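Local atomic coordinates of bacterial bifunctional deaminase-reductase C-terminal domain-containing protein (Corynebacterium diphtheriae, PDB entry 2P4G), a protein that probably acts as an NADP-dependent reductase of the RibD C-terminal family, with a likely role in riboflavin biosynthesis. Residues Gly55-Gln60 with Asn219-Val224; Ile191-Glu194 with Ser198-Arg201. All coordinates share one frame; numbering follows the deposited sequence.

How the contacts relate
Both contacts are buried, but they sit at different depths. Contact 2 is centred about 5 Å from the centre of the chain, in the core between strand 190-195 and the helix that packs on it, whereas contact 1 is centred about 18 Å out, where strand 219-222 continues the sheet into the second subunit. Strand 35-43 serves both: its residues border Met57 and Asn219 in contact 1 and Ile193 and Tyr200 in contact 2. Helix 60-72, which starts at the end of segment 55-60, also packs on Glu194. Contact 1 rests on one selenomethionine against an amide and a methyl; contact 2 combines aliphatic packing with a tyrosine hydroxyl and bound ethanediol. The two centres are 19 Å apart.

Contact 1: Gly55-Gln60 with Asn219-Val224; sequences GPMGDQ and NIICPV
The side-chain amide of Asn219 is met at its outer end by Met57, a selenomethionine, whose chain crosses it at about a right angle beyond the oxygen and nitrogen, lying slightly to one side of the amide plane. SE stands 3.2 Å from Asn219 ND2, while Met57 CG lies 3.7 Å from Asn219 OD1, so both heteroatoms of the amide meet the same side chain. In this RibD C-terminal domain, of the dihydrofolate reductase-like clan, the contact joins the loop between strand 35-43 and helix 60-72 to the short strand 219-222. That strand forms an antiparallel ladder with a strand of the second subunit, which carries the sheet across the dimer interface.

Met57 reaches the strand from a 3-10 turn closed by a backbone hydrogen bond from Gly58 N to Gly55 O, 2.8 Å. Its chain is extended at chi2 (-164°) and bends at chi3 (-71°), which turns CE back from the amide and leaves selenium as the foremost atom. Ile41 of strand 35-43 also packs on Met57, and Arg240 of the second subunit packs on Asn219. Buried here, Asn219 ND2 has no hydrogen-bonding partner in the model. A smaller, apolar part comes from Ile221, which extends CG1 toward the loop and sets CD1 3.9 Å from Met57 SE.

Contact 2: Ile191-Glu194 with Ser198-Arg201; sequences ISIE and SVYR. With EDO (1,2-ethanediol), chain L; EDO (1,2-ethanediol), chain J.
Ile193, on strand 190-195, packs against Val199 and Tyr200 of helix 197-206 in the first half of a beta-alpha-beta crossover that leads on to the parallel strand 211-217. Strand and helix are joined by a tight glycine-containing turn, and in relatives with the dihydrofolate reductase-like fold such a junction faces the NADP cofactor; a similar role here is plausible.

The apolar part centres on one methyl branch. Ile193 CG2, anti to the backbone N, points at the helix and meets Val199 CG1 at 3.6 Å, the two side chains crossing at a slant. The same methyl lies 4.0 Å from Tyr200 CD1, as the isoleucine and tyrosine side chains slide past each other in opposite directions. Chi1 of Tyr200 (-63°) sets CG beside the backbone N, and the ring reaches across the end of the strand, where Ile193 O sits at its edge, in the ring plane, 3.8 Å from CE1.

The polar part gathers around the tyrosine hydroxyl. Tyr200 OH is hydrogen-bonded to Ile39 O of the neighbouring strand 35-43, which ties the helix to a second strand of the sheet. Glu194 O lies 3.1 Å from Tyr200 OH, oblique to the ring, a close approach without a hydrogen bond. Glu194 CB points away from the helix, and the carboxylate binds Arg70 in a salt bridge and Tyr88 through a hydrogen bond.

Two ethanediol molecules, probably from the crystallisation liquor, border this corner. That of chain J gives a weak hydrogen bond from O2 to Glu194 O, 3.3 Å. That of chain L approaches the hydroxyl with both of its oxygens: its O2 makes a weak hydrogen bond to Tyr200 OH at 3.3 Å, and its O1 donates to Tyr200 OH at 3.0 Å.

Contact 1: Gly55-Gln60 with Asn219-Val224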
loop_
_atom_site.group_PDB
_atom_site.type_symbol
_atom_site.label_atom_id
_atom_site.label_comp_id
_atom_site.label_asym_id
_atom_site.label_seq_id
_atom_site.Cartn_x
_atom_site.Cartn_y
_atom_site.Cartn_z
ATOM N N GLY A 55 -8.889 -12.681 -3.873
ATOM C CA GLY A 55 -8.840 -13.974 -3.142
ATOM C C GLY A 55 -7.456 -14.582 -2.955
ATOM O O GLY A 55 -7.031 -14.827 -1.829
ATOM N N PRO A 56 -6.740 -14.822 -4.064
ATOM C CA PRO A 56 -5.353 -15.342 -4.089
ATOM C C PRO A 56 -4.330 -14.652 -3.188
ATOM O O PRO A 56 -3.334 -15.274 -2.794
ATOM C CB PRO A 56 -4.951 -15.179 -5.566
ATOM C CG PRO A 56 -6.251 -15.381 -6.304
ATOM C CD PRO A 56 -7.292 -14.673 -5.427
HETATM N N MSE A 57 -4.537 -13.373 -2.897
HETATM C CA MSE A 57 -3.675 -12.671 -1.969
HETATM C C MSE A 57 -3.962 -13.046 -0.520
HETATM O O MSE A 57 -3.075 -12.987 0.313
HETATM C CB MSE A 57 -3.779 -11.169 -2.172
HETATM C CG MSE A 57 -2.932 -10.710 -3.321
HETATM SE SE MSE A 57 -2.672 -8.829 -3.297
HETATM C CE MSE A 57 -4.554 -8.403 -3.820
ATOM N N GLY A 58 -5.193 -13.448 -0.233
ATOM C CA GLY A 58 -5.599 -13.748 1.127
ATOM C C GLY A 58 -5.120 -15.109 1.544
ATOM O O GLY A 58 -4.791 -15.942 0.703
ATOM N N ASP A 59 -5.055 -15.320 2.854
ATOM C CA ASP A 59 -4.817 -16.645 3.417
ATOM C C ASP A 59 -6.030 -16.986 4.282
ATOM O O ASP A 59 -7.059 -16.310 4.198
ATOM C CB ASP A 59 -3.482 -16.716 4.188
ATOM C CG ASP A 59 -3.455 -15.828 5.431
ATOM O OD1 ASP A 59 -4.434 -15.110 5.701
ATOM O OD2 ASP A 59 -2.430 -15.842 6.136
ATOM N N GLN A 60 -5.920 -18.030 5.094
ATOM C CA GLN A 60 -7.041 -18.478 5.898
ATOM C C GLN A 60 -7.377 -17.493 6.991
ATOM O O GLN A 60 -8.532 -17.285 7.284
ATOM C CB GLN A 60 -6.763 -19.852 6.524
ATOM C CG GLN A 60 -8.029 -20.492 7.102
ATOM C CD GLN A 60 -9.177 -20.527 6.095
ATOM O OE1 GLN A 60 -9.053 -21.132 5.031
ATOM N NE2 GLN A 60 -10.295 -19.865 6.423
ATOM N N ASN A 219 3.079 -9.181 -1.061
ATOM C CA ASN A 219 3.458 -9.170 -2.467
ATOM C C ASN A 219 3.532 -7.792 -3.113
ATOM O O ASN A 219 2.985 -6.815 -2.613
ATOM C CB ASN A 219 2.627 -10.165 -3.296
ATOM C CG ASN A 219 1.183 -10.181 -2.922
ATOM O OD1 ASN A 219 0.663 -11.184 -2.400
ATOM N ND2 ASN A 219 0.514 -9.068 -3.172
ATOM N N ILE A 220 4.301 -7.732 -4.192
ATOM C CA ILE A 220 4.490 -6.526 -4.996
ATOM C C ILE A 220 3.886 -6.805 -6.346
ATOM O O ILE A 220 4.174 -7.815 -6.923
ATOM C CB ILE A 220 5.970 -6.234 -5.232
ATOM C CG1 ILE A 220 6.662 -5.919 -3.898
ATOM C CG2 ILE A 220 6.124 -5.146 -6.282
ATOM C CD1 ILE A 220 8.118 -5.554 -4.015
ATOM N N ILE A 221 3.039 -5.905 -6.826
ATOM C CA ILE A 221 2.372 -6.034 -8.127
ATOM C C ILE A 221 2.591 -4.738 -8.911
ATOM O O ILE A 221 2.099 -3.668 -8.510
ATOM C CB ILE A 221 0.867 -6.296 -7.948
ATOM C CG1 ILE A 221 0.658 -7.590 -7.118
ATOM C CG2 ILE A 221 0.183 -6.374 -9.316
ATOM C CD1 ILE A 221 -0.754 -7.805 -6.569
ATOM N N CYS A 222 3.382 -4.838 -9.981
ATOM C CA CYS A 222 3.661 -3.733 -10.905
ATOM C C CYS A 222 3.341 -4.149 -12.325
ATOM O O CYS A 222 3.857 -5.157 -12.798
ATOM C CB CYS A 222 5.120 -3.359 -10.882
ATOM S SG CYS A 222 5.616 -2.803 -9.320
ATOM N N PRO A 223 2.521 -3.357 -13.031
ATOM C CA PRO A 223 1.887 -2.145 -12.555
ATOM C C PRO A 223 0.805 -2.487 -11.589
ATOM O O PRO A 223 0.352 -3.617 -11.551
ATOM C CB PRO A 223 1.289 -1.539 -13.836
ATOM C CG PRO A 223 1.979 -2.214 -14.945
ATOM C CD PRO A 223 2.203 -3.593 -14.444
ATOM N N VAL A 224 0.388 -1.516 -10.801
ATOM C CA VAL A 224 -0.757 -1.713 -9.940
ATOM C C VAL A 224 -1.946 -2.071 -10.847
ATOM O O VAL A 224 -2.343 -1.286 -11.703
ATOM C CB VAL A 224 -1.029 -0.462 -9.076
ATOM C CG1 VAL A 224 -2.387 -0.508 -8.507
ATOM C CG2 VAL A 224 -0.010 -0.355 -7.978
#

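Contact 2: Ile191-Glu194 with Ser198-Arg201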
loop_
_atom_site.group_PDB
_atom_site.type_symbol
_atom_site.label_atom_id
_atom_site.label_comp_id
_atom_site.label_asym_id
_atom_site.label_seq_id
_atom_site.Cartn_x
_atom_site.Cartn_y
_atom_site.Cartn_z
ATOM N N ILE A 191 -22.608 -1.776 9.048
ATOM C CA ILE A 191 -22.469 -2.033 7.627
ATOM C C ILE A 191 -21.021 -2.318 7.291
ATOM O O ILE A 191 -20.137 -1.547 7.622
ATOM C CB ILE A 191 -22.994 -0.863 6.775
ATOM C CG1 ILE A 191 -24.462 -0.569 7.117
ATOM C CG2 ILE A 191 -22.822 -1.183 5.257
ATOM C CD1 ILE A 191 -25.048 0.678 6.428
ATOM N N SER A 192 -20.775 -3.446 6.641
ATOM C CA SER A 192 -19.435 -3.772 6.185
ATOM C C SER A 192 -19.412 -3.517 4.680
ATOM O O SER A 192 -20.282 -4.001 3.966
ATOM C CB SER A 192 -19.101 -5.223 6.530
ATOM O OG SER A 192 -17.890 -5.651 5.921
ATOM N N ILE A 193 -18.453 -2.720 4.207
ATOM C CA ILE A 193 -18.253 -2.529 2.770
ATOM C C ILE A 193 -17.085 -3.417 2.399
ATOM O O ILE A 193 -15.960 -3.193 2.871
ATOM C CB ILE A 193 -17.943 -1.062 2.390
ATOM C CG1 ILE A 193 -19.123 -0.163 2.785
ATOM C CG2 ILE A 193 -17.575 -0.942 0.854
ATOM C CD1 ILE A 193 -18.876 1.359 2.535
ATOM N N GLU A 194 -17.359 -4.440 1.598
ATOM C CA GLU A 194 -16.365 -5.424 1.232
ATOM C C GLU A 194 -15.715 -5.081 -0.095
ATOM O O GLU A 194 -14.843 -5.786 -0.612
ATOM C CB GLU A 194 -16.998 -6.780 1.155
ATOM C CG GLU A 194 -17.453 -7.248 2.476
ATOM C CD GLU A 194 -17.933 -8.662 2.467
ATOM O OE1 GLU A 194 -18.098 -9.263 1.373
ATOM O OE2 GLU A 194 -18.150 -9.185 3.574
ATOM N N SER A 198 -13.814 1.238 -6.262
ATOM C CA SER A 198 -14.633 2.412 -6.531
ATOM C C SER A 198 -15.731 2.607 -5.455
ATOM O O SER A 198 -16.153 3.723 -5.185
ATOM C CB SER A 198 -15.228 2.335 -7.930
ATOM O OG SER A 198 -16.318 1.455 -7.936
ATOM N N VAL A 199 -16.137 1.517 -4.816
ATOM C CA VAL A 199 -17.088 1.550 -3.734
ATOM C C VAL A 199 -16.406 2.118 -2.483
ATOM O O VAL A 199 -16.933 3.027 -1.848
ATOM C CB VAL A 199 -17.696 0.141 -3.507
ATOM C CG1 VAL A 199 -18.716 0.140 -2.385
ATOM C CG2 VAL A 199 -18.335 -0.362 -4.801
ATOM N N TYR A 200 -15.221 1.618 -2.164
ATOM C CA TYR A 200 -14.378 2.220 -1.118
ATOM C C TYR A 200 -14.236 3.705 -1.351
ATOM O O TYR A 200 -14.425 4.513 -0.448
ATOM C CB TYR A 200 -12.967 1.630 -1.124
ATOM C CG TYR A 200 -12.855 0.157 -0.834
ATOM C CD1 TYR A 200 -13.618 -0.448 0.148
ATOM C CD2 TYR A 200 -11.923 -0.617 -1.487
ATOM C CE1 TYR A 200 -13.487 -1.782 0.425
ATOM C CE2 TYR A 200 -11.803 -1.961 -1.214
ATOM C CZ TYR A 200 -12.587 -2.534 -0.268
ATOM O OH TYR A 200 -12.457 -3.885 0.009
ATOM N N ARG A 201 -13.909 4.056 -2.589
ATOM C CA ARG A 201 -13.709 5.449 -2.987
ATOM C C ARG A 201 -14.945 6.310 -2.760
ATOM O O ARG A 201 -14.860 7.379 -2.157
ATOM C CB ARG A 201 -13.293 5.491 -4.459
ATOM C CG ARG A 201 -12.931 6.882 -5.029
ATOM C CD ARG A 201 -11.900 7.603 -4.189
ATOM N NE ARG A 201 -11.290 8.752 -4.877
ATOM C CZ ARG A 201 -10.388 8.650 -5.852
ATOM N NH1 ARG A 201 -9.989 7.457 -6.259
ATOM N NH2 ARG A 201 -9.881 9.737 -6.432
HETATM C C1 EDO L . -9.770 -5.527 -2.028
HETATM O O1 EDO L . -10.374 -5.876 -0.770
HETATM C C2 EDO L . -10.801 -5.684 -3.146
HETATM O O2 EDO L . -11.726 -4.593 -3.100
HETATM C C1 EDO J . -10.607 -9.106 1.402
HETATM O O1 EDO J . -10.013 -9.149 2.695
HETATM C C2 EDO J . -11.691 -8.033 1.480
HETATM O O2 EDO J . -12.193 -7.577 0.193
#